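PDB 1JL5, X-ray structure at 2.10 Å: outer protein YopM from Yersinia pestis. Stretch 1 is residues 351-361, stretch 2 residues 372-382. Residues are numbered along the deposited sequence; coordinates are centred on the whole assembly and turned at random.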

ATOM      1  N   GLU A 351     -10.461  23.192  -5.764  1.00 35.76           N
ATOM      2  CA  GLU A 351      -9.920  23.860  -4.592  1.00 36.99           C
ATOM      3  C   GLU A 351     -10.330  23.153  -3.316  1.00 34.92           C
ATOM      4  O   GLU A 351     -11.404  22.561  -3.228  1.00 34.05           O
ATOM      5  CB  GLU A 351     -10.442  25.292  -4.499  1.00 40.73           C
ATOM      6  CG  GLU A 351     -10.223  26.154  -5.721  1.00 48.33           C
ATOM      7  CD  GLU A 351     -10.967  27.471  -5.612  1.00 51.95           C
ATOM      8  OE1 GLU A 351     -10.691  28.228  -4.657  1.00 54.38           O
ATOM      9  OE2 GLU A 351     -11.832  27.743  -6.474  1.00 54.25           O
ATOM     10  N   VAL A 352      -9.458  23.227  -2.323  1.00 33.40           N
ATOM     11  CA  VAL A 352      -9.752  22.671  -1.022  1.00 31.73           C
ATOM     12  C   VAL A 352     -10.175  23.928  -0.273  1.00 31.75           C
ATOM     13  O   VAL A 352      -9.493  24.948  -0.345  1.00 31.13           O
ATOM     14  CB  VAL A 352      -8.500  22.083  -0.363  1.00 30.90           C
ATOM     15  CG1 VAL A 352      -8.812  21.678   1.067  1.00 32.45           C
ATOM     16  CG2 VAL A 352      -8.008  20.888  -1.159  1.00 31.53           C
ATOM     17  N   PRO A 353     -11.315  23.890   0.426  1.00 30.36           N
ATOM     18  CA  PRO A 353     -11.733  25.092   1.149  1.00 28.97           C
ATOM     19  C   PRO A 353     -10.636  25.510   2.119  1.00 29.23           C
ATOM     20  O   PRO A 353      -9.705  24.745   2.384  1.00 28.26           O
ATOM     21  CB  PRO A 353     -12.994  24.638   1.880  1.00 29.63           C
ATOM     22  CG  PRO A 353     -13.523  23.537   1.009  1.00 28.93           C
ATOM     23  CD  PRO A 353     -12.271  22.791   0.636  1.00 29.31           C
ATOM     24  N   GLU A 354     -10.745  26.724   2.644  1.00 29.56           N
ATOM     25  CA  GLU A 354      -9.765  27.211   3.600  1.00 29.18           C
ATOM     26  C   GLU A 354      -9.672  26.171   4.701  1.00 27.53           C
ATOM     27  O   GLU A 354     -10.681  25.753   5.268  1.00 26.25           O
ATOM     28  CB  GLU A 354     -10.210  28.542   4.184  1.00 33.06           C
ATOM     29  CG  GLU A 354      -9.195  29.147   5.123  1.00 39.98           C
ATOM     30  CD  GLU A 354      -9.610  30.515   5.596  1.00 42.91           C
ATOM     31  OE1 GLU A 354     -10.642  30.611   6.292  1.00 45.77           O
ATOM     32  OE2 GLU A 354      -8.907  31.493   5.265  1.00 48.02           O
ATOM     33  N   LEU A 355      -8.457  25.748   5.002  1.00 25.68           N
ATOM     34  CA  LEU A 355      -8.251  24.733   6.011  1.00 27.36           C
ATOM     35  C   LEU A 355      -8.338  25.266   7.427  1.00 28.45           C
ATOM     36  O   LEU A 355      -7.804  26.325   7.735  1.00 29.89           O
ATOM     37  CB  LEU A 355      -6.896  24.070   5.793  1.00 24.85           C
ATOM     38  CG  LEU A 355      -6.768  23.387   4.429  1.00 26.43           C
ATOM     39  CD1 LEU A 355      -5.373  22.807   4.276  1.00 24.22           C
ATOM     40  CD2 LEU A 355      -7.830  22.286   4.309  1.00 25.90           C
ATOM     41  N   PRO A 356      -9.031  24.536   8.309  1.00 29.63           N
ATOM     42  CA  PRO A 356      -9.150  24.984   9.697  1.00 29.10           C
ATOM     43  C   PRO A 356      -7.757  24.958  10.318  1.00 30.62           C
ATOM     44  O   PRO A 356      -6.929  24.120   9.964  1.00 31.55           O
ATOM     45  CB  PRO A 356     -10.107  23.965  10.305  1.00 29.87           C
ATOM     46  CG  PRO A 356      -9.837  22.725   9.504  1.00 30.95           C
ATOM     47  CD  PRO A 356      -9.730  23.258   8.099  1.00 28.12           C
ATOM     48  N   GLN A 357      -7.505  25.877  11.240  1.00 31.71           N
ATOM     49  CA  GLN A 357      -6.200  26.002  11.876  1.00 32.39           C
ATOM     50  C   GLN A 357      -5.716  24.859  12.753  1.00 31.62           C
ATOM     51  O   GLN A 357      -4.560  24.847  13.159  1.00 33.82           O
ATOM     52  CB  GLN A 357      -6.150  27.312  12.665  1.00 35.62           C
ATOM     53  CG  GLN A 357      -6.224  28.533  11.769  1.00 38.06           C
ATOM     54  CD  GLN A 357      -5.248  28.440  10.612  1.00 42.24           C
ATOM     55  OE1 GLN A 357      -4.061  28.171  10.809  1.00 43.55           O
ATOM     56  NE2 GLN A 357      -5.743  28.661   9.396  1.00 42.84           N
ATOM     57  N   ASN A 358      -6.586  23.908  13.057  1.00 30.02           N
ATOM     58  CA  ASN A 358      -6.196  22.767  13.880  1.00 31.59           C
ATOM     59  C   ASN A 358      -6.147  21.506  13.016  1.00 28.86           C
ATOM     60  O   ASN A 358      -6.021  20.394  13.531  1.00 27.29           O
ATOM     61  CB  ASN A 358      -7.196  22.563  15.023  1.00 35.98           C
ATOM     62  CG  ASN A 358      -6.674  23.057  16.359  1.00 42.78           C
ATOM     63  OD1 ASN A 358      -5.981  22.333  17.073  1.00 47.15           O
ATOM     64  ND2 ASN A 358      -7.002  24.299  16.703  1.00 45.11           N
ATOM     65  N   LEU A 359      -6.253  21.684  11.703  1.00 25.66           N
ATOM     66  CA  LEU A 359      -6.219  20.539  10.801  1.00 24.29           C
ATOM     67  C   LEU A 359      -4.892  19.825  10.969  1.00 24.40           C
ATOM     68  O   LEU A 359      -3.830  20.424  10.828  1.00 23.50           O
ATOM     69  CB  LEU A 359      -6.385  20.980   9.348  1.00 22.74           C
ATOM     70  CG  LEU A 359      -6.598  19.811   8.377  1.00 24.13           C
ATOM     71  CD1 LEU A 359      -7.942  19.136   8.679  1.00 20.21           C
ATOM     72  CD2 LEU A 359      -6.554  20.314   6.943  1.00 20.49           C
ATOM     73  N   LYS A 360      -4.960  18.540  11.281  1.00 24.49           N
ATOM     74  CA  LYS A 360      -3.761  17.748  11.477  1.00 26.86           C
ATOM     75  C   LYS A 360      -3.445  16.957  10.232  1.00 27.09           C
ATOM     76  O   LYS A 360      -2.287  16.717   9.898  1.00 26.68           O
ATOM     77  CB  LYS A 360      -3.957  16.774  12.631  1.00 26.39           C
ATOM     78  CG  LYS A 360      -4.250  17.446  13.949  1.00 31.40           C
ATOM     79  CD  LYS A 360      -3.143  18.417  14.329  1.00 34.70           C
ATOM     80  CE  LYS A 360      -3.414  19.049  15.690  1.00 37.08           C
ATOM     81  NZ  LYS A 360      -4.752  19.702  15.741  1.00 37.85           N
ATOM     82  N   GLN A 361      -4.495  16.552   9.540  1.00 27.72           N
ATOM     83  CA  GLN A 361      -4.321  15.743   8.361  1.00 27.32           C
ATOM     84  C   GLN A 361      -5.095  16.243   7.168  1.00 26.18           C
ATOM     85  O   GLN A 361      -6.290  16.517   7.243  1.00 25.99           O
ATOM     86  CB  GLN A 361      -4.725  14.314   8.685  1.00 27.97           C
ATOM     87  CG  GLN A 361      -4.587  13.349   7.543  1.00 29.02           C
ATOM     88  CD  GLN A 361      -5.078  11.991   7.940  1.00 29.10           C
ATOM     89  OE1 GLN A 361      -6.229  11.837   8.336  1.00 31.03           O
ATOM     90  NE2 GLN A 361      -4.209  10.994   7.855  1.00 31.23           N
ATOM     91  N   PHE A 372      -2.759  24.128  -4.283  1.00 44.59           N
ATOM     92  CA  PHE A 372      -2.897  23.532  -2.967  1.00 44.18           C
ATOM     93  C   PHE A 372      -3.397  24.627  -2.044  1.00 42.51           C
ATOM     94  O   PHE A 372      -3.032  25.790  -2.192  1.00 43.58           O
ATOM     95  CB  PHE A 372      -1.558  23.003  -2.452  1.00 44.83           C
ATOM     96  CG  PHE A 372      -0.994  21.870  -3.267  1.00 46.77           C
ATOM     97  CD1 PHE A 372      -1.834  20.999  -3.955  1.00 46.30           C
ATOM     98  CD2 PHE A 372       0.379  21.650  -3.310  1.00 46.97           C
ATOM     99  CE1 PHE A 372      -1.316  19.925  -4.677  1.00 47.50           C
ATOM    100  CE2 PHE A 372       0.908  20.579  -4.027  1.00 47.19           C
ATOM    101  CZ  PHE A 372       0.060  19.713  -4.711  1.00 48.01           C
ATOM    102  N   PRO A 373      -4.253  24.276  -1.082  1.00 40.74           N
ATOM    103  CA  PRO A 373      -4.748  25.313  -0.180  1.00 39.88           C
ATOM    104  C   PRO A 373      -3.631  25.684   0.782  1.00 39.25           C
ATOM    105  O   PRO A 373      -2.662  24.936   0.930  1.00 37.98           O
ATOM    106  CB  PRO A 373      -5.896  24.614   0.526  1.00 39.60           C
ATOM    107  CG  PRO A 373      -5.360  23.216   0.675  1.00 39.51           C
ATOM    108  CD  PRO A 373      -4.762  22.948  -0.693  1.00 40.31           C
ATOM    109  N   ASP A 374      -3.746  26.839   1.425  1.00 39.83           N
ATOM    110  CA  ASP A 374      -2.731  27.224   2.387  1.00 40.07           C
ATOM    111  C   ASP A 374      -2.784  26.136   3.446  1.00 38.87           C
ATOM    112  O   ASP A 374      -3.858  25.762   3.911  1.00 38.42           O
ATOM    113  CB  ASP A 374      -3.050  28.585   3.007  1.00 43.40           C
ATOM    114  CG  ASP A 374      -2.948  29.714   2.007  1.00 46.94           C
ATOM    115  OD1 ASP A 374      -1.909  29.796   1.317  1.00 49.58           O
ATOM    116  OD2 ASP A 374      -3.900  30.520   1.913  1.00 50.18           O
ATOM    117  N   ILE A 375      -1.628  25.610   3.811  1.00 37.89           N
ATOM    118  CA  ILE A 375      -1.577  24.555   4.802  1.00 37.90           C
ATOM    119  C   ILE A 375      -1.365  25.102   6.199  1.00 39.35           C
ATOM    120  O   ILE A 375      -0.326  25.685   6.497  1.00 41.13           O
ATOM    121  CB  ILE A 375      -0.450  23.556   4.482  1.00 36.98           C
ATOM    122  CG1 ILE A 375      -0.645  23.001   3.069  1.00 37.51           C
ATOM    123  CG2 ILE A 375      -0.437  22.436   5.500  1.00 35.98           C
ATOM    124  CD1 ILE A 375      -2.047  22.462   2.804  1.00 37.76           C
ATOM    125  N   PRO A 376      -2.365  24.938   7.076  1.00 39.02           N
ATOM    126  CA  PRO A 376      -2.219  25.435   8.443  1.00 38.35           C
ATOM    127  C   PRO A 376      -0.987  24.785   9.052  1.00 38.08           C
ATOM    128  O   PRO A 376      -0.652  23.646   8.719  1.00 36.41           O
ATOM    129  CB  PRO A 376      -3.511  24.975   9.112  1.00 38.30           C
ATOM    130  CG  PRO A 376      -4.501  25.057   7.991  1.00 39.11           C
ATOM    131  CD  PRO A 376      -3.729  24.435   6.842  1.00 38.57           C
ATOM    132  N   GLU A 377      -0.311  25.507   9.938  1.00 38.19           N
ATOM    133  CA  GLU A 377       0.886  24.987  10.582  1.00 38.58           C
ATOM    134  C   GLU A 377       0.545  23.718  11.351  1.00 35.83           C
ATOM    135  O   GLU A 377       1.408  22.877  11.607  1.00 36.53           O
ATOM    136  CB  GLU A 377       1.468  26.035  11.535  1.00 42.00           C
ATOM    137  CG  GLU A 377       2.943  26.336  11.303  1.00 49.74           C
ATOM    138  CD  GLU A 377       3.195  27.103  10.015  1.00 53.97           C
ATOM    139  OE1 GLU A 377       2.756  26.636   8.940  1.00 56.43           O
ATOM    140  OE2 GLU A 377       3.838  28.175  10.077  1.00 56.37           O
ATOM    141  N   SER A 378      -0.724  23.577  11.716  1.00 33.37           N
ATOM    142  CA  SER A 378      -1.173  22.408  12.461  1.00 31.32           C
ATOM    143  C   SER A 378      -1.081  21.121  11.644  1.00 30.26           C
ATOM    144  O   SER A 378      -0.901  20.041  12.196  1.00 30.77           O
ATOM    145  CB  SER A 378      -2.615  22.606  12.919  1.00 29.01           C
ATOM    146  OG  SER A 378      -3.456  22.836  11.805  1.00 29.44           O
ATOM    147  N   VAL A 379      -1.208  21.232  10.330  1.00 30.61           N
ATOM    148  CA  VAL A 379      -1.153  20.051   9.480  1.00 32.45           C
ATOM    149  C   VAL A 379       0.136  19.274   9.684  1.00 33.64           C
ATOM    150  O   VAL A 379       1.221  19.768   9.388  1.00 34.85           O
ATOM    151  CB  VAL A 379      -1.285  20.432   7.998  1.00 32.79           C
ATOM    152  CG1 VAL A 379      -1.193  19.185   7.125  1.00 32.42           C
ATOM    153  CG2 VAL A 379      -2.607  21.146   7.772  1.00 32.00           C
ATOM    154  N   GLU A 380       0.004  18.057  10.201  1.00 33.90           N
ATOM    155  CA  GLU A 380       1.150  17.187  10.448  1.00 36.85           C
ATOM    156  C   GLU A 380       1.237  16.150   9.336  1.00 36.77           C
ATOM    157  O   GLU A 380       2.316  15.730   8.935  1.00 37.67           O
ATOM    158  CB  GLU A 380       0.979  16.439  11.774  1.00 38.68           C
ATOM    159  CG  GLU A 380       0.536  17.291  12.939  1.00 43.79           C
ATOM    160  CD  GLU A 380       0.282  16.473  14.197  1.00 47.43           C
ATOM    161  OE1 GLU A 380      -0.357  15.403  14.100  1.00 49.39           O
ATOM    162  OE2 GLU A 380       0.708  16.904  15.286  1.00 51.85           O
ATOM    163  N   ASP A 381       0.073  15.742   8.851  1.00 37.22           N
ATOM    164  CA  ASP A 381      -0.038  14.725   7.820  1.00 35.03           C
ATOM    165  C   ASP A 381      -0.661  15.320   6.571  1.00 35.52           C
ATOM    166  O   ASP A 381      -1.863  15.570   6.524  1.00 35.78           O
ATOM    167  CB  ASP A 381      -0.908  13.591   8.344  1.00 33.60           C
ATOM    168  CG  ASP A 381      -1.031  12.458   7.371  1.00 33.32           C
ATOM    169  OD1 ASP A 381      -0.706  12.647   6.178  1.00 32.24           O
ATOM    170  OD2 ASP A 381      -1.468  11.376   7.802  1.00 34.13           O
ATOM    171  N   LEU A 382       0.162  15.531   5.555  1.00 34.61           N
ATOM    172  CA  LEU A 382      -0.306  16.126   4.322  1.00 34.65           C
ATOM    173  C   LEU A 382      -0.022  15.276   3.094  1.00 35.95           C
ATOM    174  O   LEU A 382       1.065  14.718   2.939  1.00 35.78           O
ATOM    175  CB  LEU A 382       0.343  17.497   4.147  1.00 35.53           C
ATOM    176  CG  LEU A 382       0.038  18.281   2.874  1.00 37.11           C
ATOM    177  CD1 LEU A 382      -1.441  18.607   2.808  1.00 38.76           C
ATOM    178  CD2 LEU A 382       0.864  19.556   2.865  1.00 38.56           C
TER
HETATM  179  O   HOH W   1      -6.243  26.674   3.760  1.00 35.37           O
HETATM  180  O   HOH W   2      -2.491  25.888  12.183  1.00 35.33           O
HETATM  181  O   HOH W   3      -1.287  28.179  10.417  1.00 47.23           O

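Two stretches of YopM pack side by side through an apolar strip of proline, leucine and valine that gives way to backbone hydrogen bonds and a short parallel bridge, burying 666 Å². At the apolar end, Val 352 and Pro 373 point toward each other's stretch, CB of Val 352 lying 3.5 Å from CG of Pro 373. Leu 355 also points across; its CD1 lies 3.6 Å from Pro 373 CG, while its CB meets Pro 376 CD at 3.4 Å. The proline rings suit this place, offering compact apolar surface and no amide hydrogen to satisfy. Water 1 fills a gap between the backbones: it accepts from Leu 355 N and donates to Asp 374 O.

Each stretch then makes a type I turn, Pro 356 to Leu 359 and Pro 376 to Val 379. Ser 378 points toward the first turn, and its short hydroxyl side chain in the p rotamer places OG 2.7 Å from Gln 357 O and 2.6 Å from Leu 359 O. Beyond it, Lys 360 O accepts from both Glu 380 N (2.7 Å) and Asp 381 N (2.8 Å). Gln 361 and Asp 381 extend their side chains on the same face, so the amide NE2 of Gln 361 donates to the carboxylate OD2 of Asp 381 at 2.8 Å.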